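Local coordinates for uncharacterized protein MG027 (Mycoplasma genitalium, PDB 1Q8C) that is of unknown function but shares the all-helical fold of the NusB proteins, which makes a role in RNA binding conceivable though unproven, at residues A20-F24 against D42-Y46; D99-V105 against I130-Q136; D119-I124 against A145-L151. Numbering follows the deposited sequence.

Contact 1: residues A20-F24 against D42-Y46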
ATOM      1  N   ALA A  20       0.580   4.501  -9.096  1.00 43.20           N
ATOM      2  CA  ALA A  20      -0.520   3.882  -9.831  1.00 43.45           C
ATOM      3  C   ALA A  20      -1.237   2.775  -9.039  1.00 43.46           C
ATOM      4  O   ALA A  20      -2.450   2.641  -9.119  1.00 43.92           O
ATOM      5  CB  ALA A  20      -0.027   3.348 -11.196  1.00 43.52           C
ATOM      6  N   VAL A  21      -0.503   1.989  -8.264  1.00 43.67           N
ATOM      7  CA  VAL A  21      -1.111   0.947  -7.447  1.00 43.41           C
ATOM      8  C   VAL A  21      -1.871   1.585  -6.279  1.00 43.78           C
ATOM      9  O   VAL A  21      -3.024   1.241  -5.989  1.00 43.83           O
ATOM     10  CB  VAL A  21      -0.034  -0.024  -6.978  1.00 43.20           C
ATOM     11  CG1 VAL A  21      -0.633  -1.128  -6.149  1.00 44.15           C
ATOM     12  CG2 VAL A  21       0.683  -0.627  -8.211  1.00 43.72           C
ATOM     13  N   VAL A  22      -1.236   2.551  -5.627  1.00 43.41           N
ATOM     14  CA  VAL A  22      -1.857   3.263  -4.516  1.00 43.33           C
ATOM     15  C   VAL A  22      -3.208   3.878  -4.909  1.00 43.42           C
ATOM     16  O   VAL A  22      -4.214   3.739  -4.201  1.00 43.60           O
ATOM     17  CB  VAL A  22      -0.924   4.369  -4.006  1.00 43.05           C
ATOM     18  CG1 VAL A  22      -1.676   5.329  -3.075  1.00 43.33           C
ATOM     19  CG2 VAL A  22       0.273   3.759  -3.269  1.00 43.39           C
ATOM     20  N   GLU A  23      -3.236   4.569  -6.035  1.00 43.51           N
ATOM     21  CA  GLU A  23      -4.459   5.222  -6.486  1.00 44.21           C
ATOM     22  C   GLU A  23      -5.531   4.173  -6.760  1.00 43.84           C
ATOM     23  O   GLU A  23      -6.691   4.367  -6.429  1.00 43.80           O
ATOM     24  CB  GLU A  23      -4.216   6.086  -7.729  1.00 44.41           C
ATOM     25  CG  GLU A  23      -4.581   7.558  -7.578  1.00 47.56           C
ATOM     26  CD  GLU A  23      -5.729   7.841  -6.610  1.00 51.00           C
ATOM     27  OE1 GLU A  23      -6.867   8.082  -7.094  1.00 52.31           O
ATOM     28  OE2 GLU A  23      -5.494   7.850  -5.359  1.00 54.98           O
ATOM     29  N   PHE A  24      -5.113   3.050  -7.335  1.00 43.71           N
ATOM     30  CA  PHE A  24      -6.021   1.937  -7.612  1.00 43.59           C
ATOM     31  C   PHE A  24      -6.655   1.377  -6.323  1.00 43.89           C
ATOM     32  O   PHE A  24      -7.879   1.280  -6.201  1.00 43.83           O
ATOM     33  CB  PHE A  24      -5.250   0.844  -8.346  1.00 43.43           C
ATOM     34  CG  PHE A  24      -6.043  -0.386  -8.595  1.00 43.07           C
ATOM     35  CD1 PHE A  24      -7.089  -0.388  -9.493  1.00 43.65           C
ATOM     36  CD2 PHE A  24      -5.722  -1.567  -7.933  1.00 44.06           C
ATOM     37  CE1 PHE A  24      -7.832  -1.561  -9.710  1.00 43.40           C
ATOM     38  CE2 PHE A  24      -6.428  -2.719  -8.145  1.00 43.68           C
ATOM     39  CZ  PHE A  24      -7.495  -2.716  -9.036  1.00 43.91           C
ATOM     40  N   ASP A  42     -10.148  -6.008 -12.549  1.00 43.68           N
ATOM     41  CA  ASP A  42     -10.433  -4.558 -12.470  1.00 43.71           C
ATOM     42  C   ASP A  42      -9.142  -3.755 -12.761  1.00 43.46           C
ATOM     43  O   ASP A  42      -9.185  -2.711 -13.402  1.00 43.35           O
ATOM     44  CB  ASP A  42     -10.930  -4.151 -11.057  1.00 43.44           C
ATOM     45  CG  ASP A  42     -12.380  -4.581 -10.757  1.00 43.89           C
ATOM     46  OD1 ASP A  42     -13.003  -5.317 -11.546  1.00 43.78           O
ATOM     47  OD2 ASP A  42     -12.967  -4.198  -9.729  1.00 44.46           O
ATOM     48  N   PHE A  43      -8.014  -4.253 -12.256  1.00 43.45           N
ATOM     49  CA  PHE A  43      -6.695  -3.661 -12.503  1.00 43.90           C
ATOM     50  C   PHE A  43      -6.365  -3.626 -13.975  1.00 44.03           C
ATOM     51  O   PHE A  43      -5.809  -2.652 -14.432  1.00 44.97           O
ATOM     52  CB  PHE A  43      -5.567  -4.408 -11.778  1.00 43.96           C
ATOM     53  CG  PHE A  43      -4.272  -3.594 -11.631  1.00 44.08           C
ATOM     54  CD1 PHE A  43      -4.301  -2.280 -11.159  1.00 43.80           C
ATOM     55  CD2 PHE A  43      -3.042  -4.168 -11.923  1.00 43.48           C
ATOM     56  CE1 PHE A  43      -3.125  -1.556 -10.993  1.00 43.59           C
ATOM     57  CE2 PHE A  43      -1.858  -3.454 -11.756  1.00 43.62           C
ATOM     58  CZ  PHE A  43      -1.895  -2.150 -11.280  1.00 43.69           C
ATOM     59  N   LEU A  44      -6.704  -4.671 -14.723  1.00 44.08           N
ATOM     60  CA  LEU A  44      -6.524  -4.631 -16.163  1.00 44.07           C
ATOM     61  C   LEU A  44      -7.333  -3.522 -16.850  1.00 44.07           C
ATOM     62  O   LEU A  44      -6.801  -2.866 -17.755  1.00 44.23           O
ATOM     63  CB  LEU A  44      -6.875  -5.962 -16.818  1.00 44.30           C
ATOM     64  CG  LEU A  44      -6.177  -7.225 -16.317  1.00 45.09           C
ATOM     65  CD1 LEU A  44      -6.388  -8.328 -17.334  1.00 44.95           C
ATOM     66  CD2 LEU A  44      -4.691  -6.987 -16.050  1.00 46.54           C
ATOM     67  N   GLU A  45      -8.595  -3.317 -16.444  1.00 43.63           N
ATOM     68  CA  GLU A  45      -9.451  -2.262 -17.031  1.00 43.73           C
ATOM     69  C   GLU A  45      -9.017  -0.854 -16.626  1.00 43.65           C
ATOM     70  O   GLU A  45      -9.463   0.137 -17.219  1.00 43.39           O
ATOM     71  CB  GLU A  45     -10.901  -2.425 -16.604  1.00 43.72           C
ATOM     72  CG  GLU A  45     -11.578  -3.672 -17.138  1.00 43.88           C
ATOM     73  CD  GLU A  45     -13.060  -3.463 -17.284  1.00 43.56           C
ATOM     74  OE1 GLU A  45     -13.767  -3.773 -16.309  1.00 42.78           O
ATOM     75  OE2 GLU A  45     -13.509  -2.976 -18.357  1.00 43.35           O
ATOM     76  N   TYR A  46      -8.190  -0.798 -15.586  1.00 43.48           N
ATOM     77  CA  TYR A  46      -7.628   0.432 -15.029  1.00 43.50           C
ATOM     78  C   TYR A  46      -6.456   0.970 -15.877  1.00 43.42           C
ATOM     79  O   TYR A  46      -6.032   2.101 -15.700  1.00 43.46           O
ATOM     80  CB  TYR A  46      -7.084   0.090 -13.643  1.00 43.56           C
ATOM     81  CG  TYR A  46      -6.628   1.255 -12.816  1.00 43.34           C
ATOM     82  CD1 TYR A  46      -7.533   2.211 -12.401  1.00 44.40           C
ATOM     83  CD2 TYR A  46      -5.300   1.367 -12.405  1.00 44.40           C
ATOM     84  CE1 TYR A  46      -7.139   3.248 -11.627  1.00 45.22           C
ATOM     85  CE2 TYR A  46      -4.890   2.417 -11.637  1.00 45.29           C
ATOM     86  CZ  TYR A  46      -5.823   3.353 -11.252  1.00 46.09           C
ATOM     87  OH  TYR A  46      -5.469   4.431 -10.486  1.00 48.75           O
TER

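Contact 2: residues D99-V105 against I130-Q136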
ATOM      1  N   ASP A  99      -6.359   7.777   7.702  1.00 44.53           N
ATOM      2  CA  ASP A  99      -7.272   8.052   6.579  1.00 44.50           C
ATOM      3  C   ASP A  99      -7.170   6.954   5.508  1.00 44.08           C
ATOM      4  O   ASP A  99      -6.336   6.060   5.613  1.00 43.70           O
ATOM      5  CB  ASP A  99      -7.044   9.472   6.015  1.00 44.73           C
ATOM      6  CG  ASP A  99      -6.691   9.477   4.549  1.00 45.40           C
ATOM      7  OD1 ASP A  99      -7.427  10.092   3.729  1.00 46.53           O
ATOM      8  OD2 ASP A  99      -5.690   8.873   4.138  1.00 45.34           O
ATOM      9  N   LEU A 100      -8.038   7.003   4.504  1.00 43.87           N
ATOM     10  CA  LEU A 100      -8.062   5.960   3.482  1.00 43.90           C
ATOM     11  C   LEU A 100      -6.953   6.051   2.445  1.00 43.73           C
ATOM     12  O   LEU A 100      -6.550   5.037   1.895  1.00 43.95           O
ATOM     13  CB  LEU A 100      -9.417   5.922   2.780  1.00 43.95           C
ATOM     14  CG  LEU A 100     -10.477   5.107   3.533  1.00 44.18           C
ATOM     15  CD1 LEU A 100     -11.722   4.944   2.666  1.00 44.05           C
ATOM     16  CD2 LEU A 100      -9.927   3.737   3.951  1.00 44.48           C
ATOM     17  N   LEU A 101      -6.487   7.252   2.133  1.00 43.78           N
ATOM     18  CA  LEU A 101      -5.334   7.380   1.259  1.00 43.79           C
ATOM     19  C   LEU A 101      -4.111   6.854   1.982  1.00 43.69           C
ATOM     20  O   LEU A 101      -3.346   6.108   1.408  1.00 43.64           O
ATOM     21  CB  LEU A 101      -5.116   8.828   0.816  1.00 43.95           C
ATOM     22  CG  LEU A 101      -3.923   9.164  -0.091  1.00 43.76           C
ATOM     23  CD1 LEU A 101      -3.878   8.290  -1.332  1.00 44.03           C
ATOM     24  CD2 LEU A 101      -4.034  10.621  -0.495  1.00 44.25           C
ATOM     25  N   THR A 102      -3.940   7.218   3.247  1.00 43.63           N
ATOM     26  CA  THR A 102      -2.794   6.741   4.026  1.00 43.61           C
ATOM     27  C   THR A 102      -2.876   5.239   4.197  1.00 43.47           C
ATOM     28  O   THR A 102      -1.854   4.561   4.189  1.00 43.29           O
ATOM     29  CB  THR A 102      -2.714   7.390   5.421  1.00 43.79           C
ATOM     30  OG1 THR A 102      -3.811   6.937   6.229  1.00 44.15           O
ATOM     31  CG2 THR A 102      -2.855   8.907   5.345  1.00 43.72           C
ATOM     32  N   THR A 103      -4.091   4.718   4.333  1.00 43.37           N
ATOM     33  CA  THR A 103      -4.297   3.273   4.375  1.00 43.25           C
ATOM     34  C   THR A 103      -3.870   2.643   3.036  1.00 43.24           C
ATOM     35  O   THR A 103      -3.192   1.636   3.022  1.00 43.06           O
ATOM     36  CB  THR A 103      -5.781   2.901   4.701  1.00 43.41           C
ATOM     37  OG1 THR A 103      -6.161   3.405   5.989  1.00 42.67           O
ATOM     38  CG2 THR A 103      -5.948   1.398   4.852  1.00 43.48           C
ATOM     39  N   ALA A 104      -4.248   3.253   1.915  1.00 43.15           N
ATOM     40  CA  ALA A 104      -3.947   2.697   0.589  1.00 43.11           C
ATOM     41  C   ALA A 104      -2.440   2.651   0.360  1.00 43.04           C
ATOM     42  O   ALA A 104      -1.920   1.717  -0.249  1.00 42.23           O
ATOM     43  CB  ALA A 104      -4.642   3.527  -0.508  1.00 43.09           C
ATOM     44  N   VAL A 105      -1.751   3.682   0.855  1.00 43.24           N
ATOM     45  CA  VAL A 105      -0.296   3.729   0.826  1.00 43.54           C
ATOM     46  C   VAL A 105       0.311   2.598   1.678  1.00 43.61           C
ATOM     47  O   VAL A 105       1.255   1.942   1.248  1.00 43.57           O
ATOM     48  CB  VAL A 105       0.247   5.067   1.350  1.00 43.56           C
ATOM     49  CG1 VAL A 105       1.773   4.976   1.554  1.00 44.00           C
ATOM     50  CG2 VAL A 105      -0.125   6.206   0.412  1.00 43.78           C
ATOM     51  N   ILE A 130       5.478   9.175  -1.514  1.00 43.55           N
ATOM     52  CA  ILE A 130       4.123   9.158  -2.069  1.00 43.58           C
ATOM     53  C   ILE A 130       3.161  10.022  -1.228  1.00 43.77           C
ATOM     54  O   ILE A 130       2.274  10.695  -1.752  1.00 43.74           O
ATOM     55  CB  ILE A 130       3.625   7.713  -2.175  1.00 43.67           C
ATOM     56  CG1 ILE A 130       4.554   6.923  -3.124  1.00 43.75           C
ATOM     57  CG2 ILE A 130       2.167   7.687  -2.618  1.00 43.65           C
ATOM     58  CD1 ILE A 130       4.016   5.542  -3.557  1.00 44.84           C
ATOM     59  N   MET A 131       3.359  10.022   0.079  1.00 43.65           N
ATOM     60  CA  MET A 131       2.567  10.875   0.957  1.00 43.76           C
ATOM     61  C   MET A 131       2.800  12.356   0.615  1.00 43.79           C
ATOM     62  O   MET A 131       1.862  13.144   0.595  1.00 43.67           O
ATOM     63  CB  MET A 131       2.913  10.576   2.418  1.00 43.72           C
ATOM     64  CG  MET A 131       2.478   9.164   2.840  1.00 42.78           C
ATOM     65  SD  MET A 131       0.709   8.963   3.121  1.00 39.46           S
ATOM     66  CE  MET A 131       0.618   9.533   4.877  1.00 42.77           C
ATOM     67  N   ASP A 132       4.049  12.721   0.332  1.00 44.09           N
ATOM     68  CA  ASP A 132       4.382  14.078  -0.104  1.00 44.25           C
ATOM     69  C   ASP A 132       3.711  14.409  -1.432  1.00 44.26           C
ATOM     70  O   ASP A 132       3.237  15.532  -1.640  1.00 44.08           O
ATOM     71  CB  ASP A 132       5.894  14.229  -0.286  1.00 44.50           C
ATOM     72  CG  ASP A 132       6.638  14.408   1.028  1.00 45.02           C
ATOM     73  OD1 ASP A 132       5.981  14.569   2.078  1.00 45.30           O
ATOM     74  OD2 ASP A 132       7.890  14.410   1.077  1.00 45.43           O
ATOM     75  N   HIS A 133       3.698  13.427  -2.333  1.00 44.21           N
ATOM     76  CA  HIS A 133       3.089  13.574  -3.648  1.00 44.32           C
ATOM     77  C   HIS A 133       1.615  13.935  -3.533  1.00 44.34           C
ATOM     78  O   HIS A 133       1.109  14.728  -4.322  1.00 44.12           O
ATOM     79  CB  HIS A 133       3.269  12.295  -4.479  1.00 44.37           C
ATOM     80  CG  HIS A 133       2.464  12.279  -5.737  1.00 44.69           C
ATOM     81  ND1 HIS A 133       1.129  11.940  -5.757  1.00 45.24           N
ATOM     82  CD2 HIS A 133       2.796  12.574  -7.016  1.00 45.58           C
ATOM     83  CE1 HIS A 133       0.674  12.026  -6.992  1.00 45.10           C
ATOM     84  NE2 HIS A 133       1.665  12.402  -7.777  1.00 45.21           N
ATOM     85  N   TYR A 134       0.942  13.362  -2.536  1.00 44.55           N
ATOM     86  CA  TYR A 134      -0.476  13.614  -2.285  1.00 44.52           C
ATOM     87  C   TYR A 134      -0.652  14.705  -1.212  1.00 44.69           C
ATOM     88  O   TYR A 134      -1.736  14.867  -0.636  1.00 44.92           O
ATOM     89  CB  TYR A 134      -1.161  12.316  -1.844  1.00 44.59           C
ATOM     90  CG  TYR A 134      -1.395  11.301  -2.946  1.00 44.24           C
ATOM     91  CD1 TYR A 134      -0.709  10.091  -2.960  1.00 45.12           C
ATOM     92  CD2 TYR A 134      -2.337  11.533  -3.951  1.00 44.71           C
ATOM     93  CE1 TYR A 134      -0.932   9.141  -3.953  1.00 44.70           C
ATOM     94  CE2 TYR A 134      -2.569  10.588  -4.951  1.00 44.91           C
ATOM     95  CZ  TYR A 134      -1.860   9.397  -4.942  1.00 44.83           C
ATOM     96  OH  TYR A 134      -2.068   8.454  -5.916  1.00 45.85           O
ATOM     97  N   SER A 135       0.416  15.461  -0.969  1.00 44.76           N
ATOM     98  CA  SER A 135       0.458  16.484   0.067  1.00 44.82           C
ATOM     99  C   SER A 135      -0.424  16.113   1.242  1.00 44.70           C
ATOM    100  O   SER A 135      -1.336  16.853   1.608  1.00 44.36           O
ATOM    101  CB  SER A 135       0.028  17.834  -0.496  1.00 45.03           C
ATOM    102  OG  SER A 135      -1.348  17.812  -0.842  1.00 45.89           O
ATOM    103  N   GLN A 136      -0.158  14.942   1.809  1.00 44.83           N
ATOM    104  CA  GLN A 136      -0.892  14.480   2.969  1.00 44.79           C
ATOM    105  C   GLN A 136      -0.233  15.112   4.189  1.00 44.97           C
ATOM    106  O   GLN A 136      -0.910  15.780   5.005  1.00 44.99           O
ATOM    107  CB  GLN A 136      -0.902  12.959   3.028  1.00 44.88           C
ATOM    108  CG  GLN A 136      -1.990  12.346   2.132  1.00 45.04           C
ATOM    109  CD  GLN A 136      -3.346  12.271   2.826  1.00 45.60           C
ATOM    110  OE1 GLN A 136      -3.547  11.448   3.731  1.00 45.99           O
ATOM    111  NE2 GLN A 136      -4.274  13.130   2.408  1.00 45.74           N
TER

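Contact 3: residues D119-I124 against A145-L151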
ATOM      1  N   ASP A 119      13.060  -4.376   0.372  1.00 43.96           N
ATOM      2  CA  ASP A 119      13.528  -4.181   1.744  1.00 43.95           C
ATOM      3  C   ASP A 119      12.809  -3.028   2.439  1.00 43.90           C
ATOM      4  O   ASP A 119      12.330  -2.095   1.809  1.00 43.44           O
ATOM      5  CB  ASP A 119      15.047  -3.979   1.816  1.00 44.30           C
ATOM      6  CG  ASP A 119      15.643  -4.383   3.187  1.00 45.12           C
ATOM      7  OD1 ASP A 119      14.879  -4.743   4.123  1.00 46.59           O
ATOM      8  OD2 ASP A 119      16.875  -4.372   3.412  1.00 45.30           O
ATOM      9  N   LYS A 120      12.742  -3.117   3.763  1.00 43.98           N
ATOM     10  CA  LYS A 120      12.058  -2.128   4.583  1.00 43.94           C
ATOM     11  C   LYS A 120      12.460  -0.656   4.362  1.00 43.87           C
ATOM     12  O   LYS A 120      11.579   0.190   4.213  1.00 44.10           O
ATOM     13  CB  LYS A 120      12.205  -2.490   6.059  1.00 44.13           C
ATOM     14  CG  LYS A 120      11.227  -1.751   6.961  1.00 44.44           C
ATOM     15  CD  LYS A 120      11.216  -2.314   8.392  1.00 44.56           C
ATOM     16  CE  LYS A 120      11.973  -1.450   9.358  1.00 44.44           C
ATOM     17  NZ  LYS A 120      12.176  -2.104  10.697  1.00 45.27           N
ATOM     18  N   PRO A 121      13.755  -0.325   4.344  1.00 43.66           N
ATOM     19  CA  PRO A 121      14.154   1.084   4.179  1.00 43.50           C
ATOM     20  C   PRO A 121      13.641   1.690   2.868  1.00 43.30           C
ATOM     21  O   PRO A 121      13.137   2.804   2.874  1.00 42.57           O
ATOM     22  CB  PRO A 121      15.686   1.026   4.217  1.00 43.64           C
ATOM     23  CG  PRO A 121      16.009  -0.301   4.901  1.00 43.62           C
ATOM     24  CD  PRO A 121      14.929  -1.216   4.440  1.00 43.81           C
ATOM     25  N   LEU A 122      13.755   0.944   1.769  1.00 43.31           N
ATOM     26  CA  LEU A 122      13.293   1.428   0.469  1.00 43.46           C
ATOM     27  C   LEU A 122      11.780   1.665   0.466  1.00 43.57           C
ATOM     28  O   LEU A 122      11.330   2.678  -0.062  1.00 43.68           O
ATOM     29  CB  LEU A 122      13.673   0.460  -0.673  1.00 43.46           C
ATOM     30  CG  LEU A 122      13.238   0.878  -2.086  1.00 43.10           C
ATOM     31  CD1 LEU A 122      13.785   2.232  -2.399  1.00 43.30           C
ATOM     32  CD2 LEU A 122      13.707  -0.101  -3.150  1.00 43.76           C
ATOM     33  N   LEU A 123      11.020   0.736   1.053  1.00 43.74           N
ATOM     34  CA  LEU A 123       9.556   0.802   1.123  1.00 43.72           C
ATOM     35  C   LEU A 123       9.093   2.030   1.906  1.00 43.78           C
ATOM     36  O   LEU A 123       8.211   2.775   1.459  1.00 43.81           O
ATOM     37  CB  LEU A 123       8.984  -0.470   1.781  1.00 43.62           C
ATOM     38  CG  LEU A 123       9.004  -1.769   0.968  1.00 43.47           C
ATOM     39  CD1 LEU A 123       8.720  -2.966   1.807  1.00 43.56           C
ATOM     40  CD2 LEU A 123       7.994  -1.696  -0.123  1.00 44.21           C
ATOM     41  N   ILE A 124       9.694   2.250   3.068  1.00 43.84           N
ATOM     42  CA  ILE A 124       9.335   3.396   3.891  1.00 43.99           C
ATOM     43  C   ILE A 124       9.663   4.712   3.182  1.00 43.94           C
ATOM     44  O   ILE A 124       8.802   5.575   3.069  1.00 44.52           O
ATOM     45  CB  ILE A 124       9.996   3.321   5.311  1.00 44.11           C
ATOM     46  CG1 ILE A 124       9.332   2.212   6.144  1.00 44.40           C
ATOM     47  CG2 ILE A 124       9.889   4.679   6.041  1.00 43.98           C
ATOM     48  CD1 ILE A 124      10.087   1.853   7.427  1.00 44.44           C
ATOM     49  N   ALA A 145       7.340   0.863  10.901  1.00 44.69           N
ATOM     50  CA  ALA A 145       8.605   0.166  11.087  1.00 44.50           C
ATOM     51  C   ALA A 145       8.237  -1.123  11.795  1.00 44.33           C
ATOM     52  O   ALA A 145       9.014  -2.072  11.812  1.00 44.21           O
ATOM     53  CB  ALA A 145       9.584   1.016  11.956  1.00 44.58           C
ATOM     54  N   LEU A 146       7.028  -1.136  12.369  1.00 44.21           N
ATOM     55  CA  LEU A 146       6.458  -2.330  12.998  1.00 44.31           C
ATOM     56  C   LEU A 146       5.795  -3.333  12.024  1.00 44.21           C
ATOM     57  O   LEU A 146       5.884  -4.536  12.261  1.00 44.06           O
ATOM     58  CB  LEU A 146       5.466  -1.927  14.100  1.00 44.24           C
ATOM     59  CG  LEU A 146       6.144  -1.396  15.375  1.00 44.67           C
ATOM     60  CD1 LEU A 146       5.388  -0.196  15.933  1.00 44.80           C
ATOM     61  CD2 LEU A 146       6.303  -2.491  16.458  1.00 44.51           C
ATOM     62  N   LEU A 147       5.155  -2.866  10.944  1.00 44.14           N
ATOM     63  CA  LEU A 147       4.440  -3.780  10.039  1.00 44.18           C
ATOM     64  C   LEU A 147       5.286  -4.477   8.973  1.00 44.32           C
ATOM     65  O   LEU A 147       4.911  -5.557   8.531  1.00 44.30           O
ATOM     66  CB  LEU A 147       3.226  -3.096   9.363  1.00 44.16           C
ATOM     67  CG  LEU A 147       1.971  -2.963  10.253  1.00 44.41           C
ATOM     68  CD1 LEU A 147       0.859  -2.180   9.588  1.00 44.30           C
ATOM     69  CD2 LEU A 147       1.429  -4.317  10.678  1.00 44.67           C
ATOM     70  N   ASP A 148       6.398  -3.872   8.552  1.00 44.37           N
ATOM     71  CA  ASP A 148       7.265  -4.468   7.529  1.00 44.54           C
ATOM     72  C   ASP A 148       8.398  -5.204   8.223  1.00 44.51           C
ATOM     73  O   ASP A 148       8.759  -4.863   9.352  1.00 44.53           O
ATOM     74  CB  ASP A 148       7.887  -3.389   6.617  1.00 44.56           C
ATOM     75  CG  ASP A 148       6.898  -2.767   5.633  1.00 45.40           C
ATOM     76  OD1 ASP A 148       6.999  -1.529   5.414  1.00 46.71           O
ATOM     77  OD2 ASP A 148       6.041  -3.427   4.988  1.00 46.45           O
ATOM     78  N   LYS A 149       8.973  -6.183   7.525  1.00 44.61           N
ATOM     79  CA  LYS A 149      10.174  -6.910   7.966  1.00 44.65           C
ATOM     80  C   LYS A 149      11.441  -6.266   7.355  1.00 44.66           C
ATOM     81  O   LYS A 149      11.480  -5.978   6.145  1.00 44.13           O
ATOM     82  CB  LYS A 149      10.100  -8.392   7.545  1.00 44.48           C
ATOM     83  CG  LYS A 149      10.049  -8.586   6.013  1.00 45.12           C
ATOM     84  CD  LYS A 149       9.949 -10.043   5.496  1.00 44.74           C
ATOM     85  CE  LYS A 149       9.499 -10.068   3.991  1.00 43.79           C
ATOM     86  NZ  LYS A 149      10.537  -9.626   3.027  1.00 41.79           N
ATOM     87  N   LEU A 150      12.458  -6.023   8.185  1.00 44.67           N
ATOM     88  CA  LEU A 150      13.788  -5.658   7.682  1.00 45.10           C
ATOM     89  C   LEU A 150      14.460  -7.001   7.492  1.00 45.40           C
ATOM     90  O   LEU A 150      14.399  -7.840   8.393  1.00 45.84           O
ATOM     91  CB  LEU A 150      14.564  -4.788   8.694  1.00 45.06           C
ATOM     92  CG  LEU A 150      15.910  -4.089   8.352  1.00 45.10           C
ATOM     93  CD1 LEU A 150      16.101  -3.724   6.892  1.00 45.43           C
ATOM     94  CD2 LEU A 150      16.100  -2.832   9.215  1.00 44.93           C
ATOM     95  N   LEU A 151      15.094  -7.200   6.337  1.00 45.67           N
ATOM     96  CA  LEU A 151      15.584  -8.522   5.919  1.00 45.84           C
ATOM     97  C   LEU A 151      16.752  -9.004   6.781  1.00 46.21           C
ATOM     98  O   LEU A 151      17.931  -8.932   6.410  1.00 46.63           O
ATOM     99  CB  LEU A 151      15.976  -8.527   4.421  1.00 45.82           C
ATOM    100  CG  LEU A 151      15.170  -7.694   3.407  1.00 45.48           C
ATOM    101  CD1 LEU A 151      15.887  -7.624   2.048  1.00 45.62           C
ATOM    102  CD2 LEU A 151      13.757  -8.191   3.222  1.00 45.19           C
ATOM    103  OXT LEU A 151      16.569  -9.490   7.909  1.00 46.72           O
TER

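Contact 1: residues A20-F24 against D42-Y46
Helix 36-45 meets helix 14-28 here through three aromatic rings, with no hydrogen bond between 20-24 and 42-46. Asp42 comes first: its CA-to-CB bond points toward helix 14-28, and Phe24 CZ lies 4.2 Å from Asp42 CB, while the carboxylate itself forms a salt bridge with Lys34. Phe43 follows, and Phe43 CA lies 7.5 Å from Phe24 CA, the nearest such pair between the segments. Its ring turns an edge to the face of Phe24, an edge-to-face pair with centroids 4.7 Å apart, planes at 55° and a closest approach of 3.6 Å between Phe43 CD1 and Phe24 CD2. The tip of the same ring also reaches Val21, with Phe43 CZ 4.3 Å from Val21 CG2. Tyr46 closes the cluster. Phe24 directs its ring edge at the face of Tyr46 (centroids 5.0 Å, planes at 53°), and Phe24 CB sits over that face as a CH-pi contact, 4.1 Å from the ring centroid. The phenol lies along the backbone of helix 14-28: Tyr46 CE2 is 3.5 Å from Ala20 O and Tyr46 OH is 3.5 Å from Glu23 CB. Outside the pair, Arg51 makes a cation-pi contact with Tyr46, and Val61 of helix 55-81 touches both Phe24 and Phe43. Phe24 thus serves as face to one ring and edge to another, so the two N-terminal helices of this NusB-like bundle are joined by aromatic and apolar contacts, and the charged group of Asp42 is satisfied elsewhere.

Contact 2: residues D99-V105 against I130-Q136
Two helices of the NusB-like all-helical fold meet here: the first turns of helix 100-116 pack against the last turn of helix 120-133 and the Schellman motif that ends it. Asp99 is the N-cap of helix 100-116, and its OD2 accepts a capping bond from Thr102 N (2.6 Å). Asp99 O, meanwhile, takes the hydroxyl of Thr103 OG1 at 2.7 Å. Leu101 points across the interface and meets the helix end. Its CD1 stands over the ring of Tyr134 in a CH-pi contact, 4.0 Å from the centroid and only 12° off the ring normal, and Leu101 CD2 reaches Tyr134 CB at 3.6 Å. Tyr134 is the first residue to leave helical geometry; beyond the pair, its side chain touches Ile19 and Glu23 of helix 14-28, so a third helix joins at this corner. Beyond Tyr134 the chain reverses through Ser135, the C-prime residue, whose positive phi permits the paired bonds Gln136 N to Met131 O (3.0 Å) and Ser135 N to Asp132 O (2.9 Å). This turn brings Gln136 back alongside Leu101, with Gln136 CG 3.7 Å from Leu101 CD2. Thr102 CA is 7.4 Å from Met131 CA, and the methyl Thr102 CG2 lies 3.6 Å from Met131 CE, the end of a side chain that bends nearer to helix 100-116. One turn on from Leu101, Val105 continues the apolar seam toward the interior, with Val105 CG2 4.0 Å from Met131 SD. The inner end of the seam is a contact between branched side chains, Val105 CG2 to Ile130 CG2 at 4.1 Å.

Contact 3: residues D119-I124 against A145-L151
Two weak hydrogen bonds link the start of helix 120-133 to the C-terminal tail. Leu151 N donates to Asp119 OD1 at 3.3 Å with an N-H...acceptor angle of 161°, and Lys120 NZ donates to Ala145 O at 3.4 Å. Asp119 holds the N-cap position, but its side chain makes no capping bond; instead OD1 accepts from the neighbouring Lys120 N at 2.7 Å as well as from the tail. Around these bonds Lys120 has the largest covered area of any residue in the contact. Its long side chain extends along the tail, so that Lys120 CB is 3.6 Å from Lys149 O and 3.9 Å from Leu150 CA, Lys120 CG is 3.7 Å from Asp148 CB, and the amine ends beside Ala145. The two backbones come closest here, with the CA atoms of Lys120 and Leu150 5.0 Å apart. Leu150 bends its side chain back to the helix start: Leu150 CD1 touches Pro121 CD at 3.7 Å and Asp119 OD1 at 3.2 Å. Leu123 and Ile124, a turn further, line the inner side, where Leu123 CD1 is 4.2 Å from Asp148 OD2 and Ile124 CD1 is 4.3 Å from Ala145 CA. Gln113 of helix 100-116 touches Leu123, Asp148 and Lys149, while Leu147 rests on helix 55-81. Several of the touching residues are exposed. The arrangement is that of an irregular C-terminal tail, extended over residues 148-150, laid across the first turn of the final helix at the surface of a NusB-like helical domain.

Contacts 1 and 2 adjoin, with centres 16 Å apart, and meet through helix 14-28: Glu23 CG lies 3.1 Å from Tyr134 OH, and Val22 CG1 lies 3.9 Å from Val105 CG2 and 4.0 Å from Tyr134 CE1, so Val22 and Glu23 both lead into contact 2. Contacts 2 and 3 use the two ends of helix 120-133; their centres are 17 Å apart and their segments alternate along the chain. Contacts 1 and 3 lie on opposite sides of the chain's centre, 24 Å between centres, without touching. The function is unknown, so no site can be assigned to these contacts. A bound sodium ion lies about 5 Å from the side chain of Phe43 in contact 1.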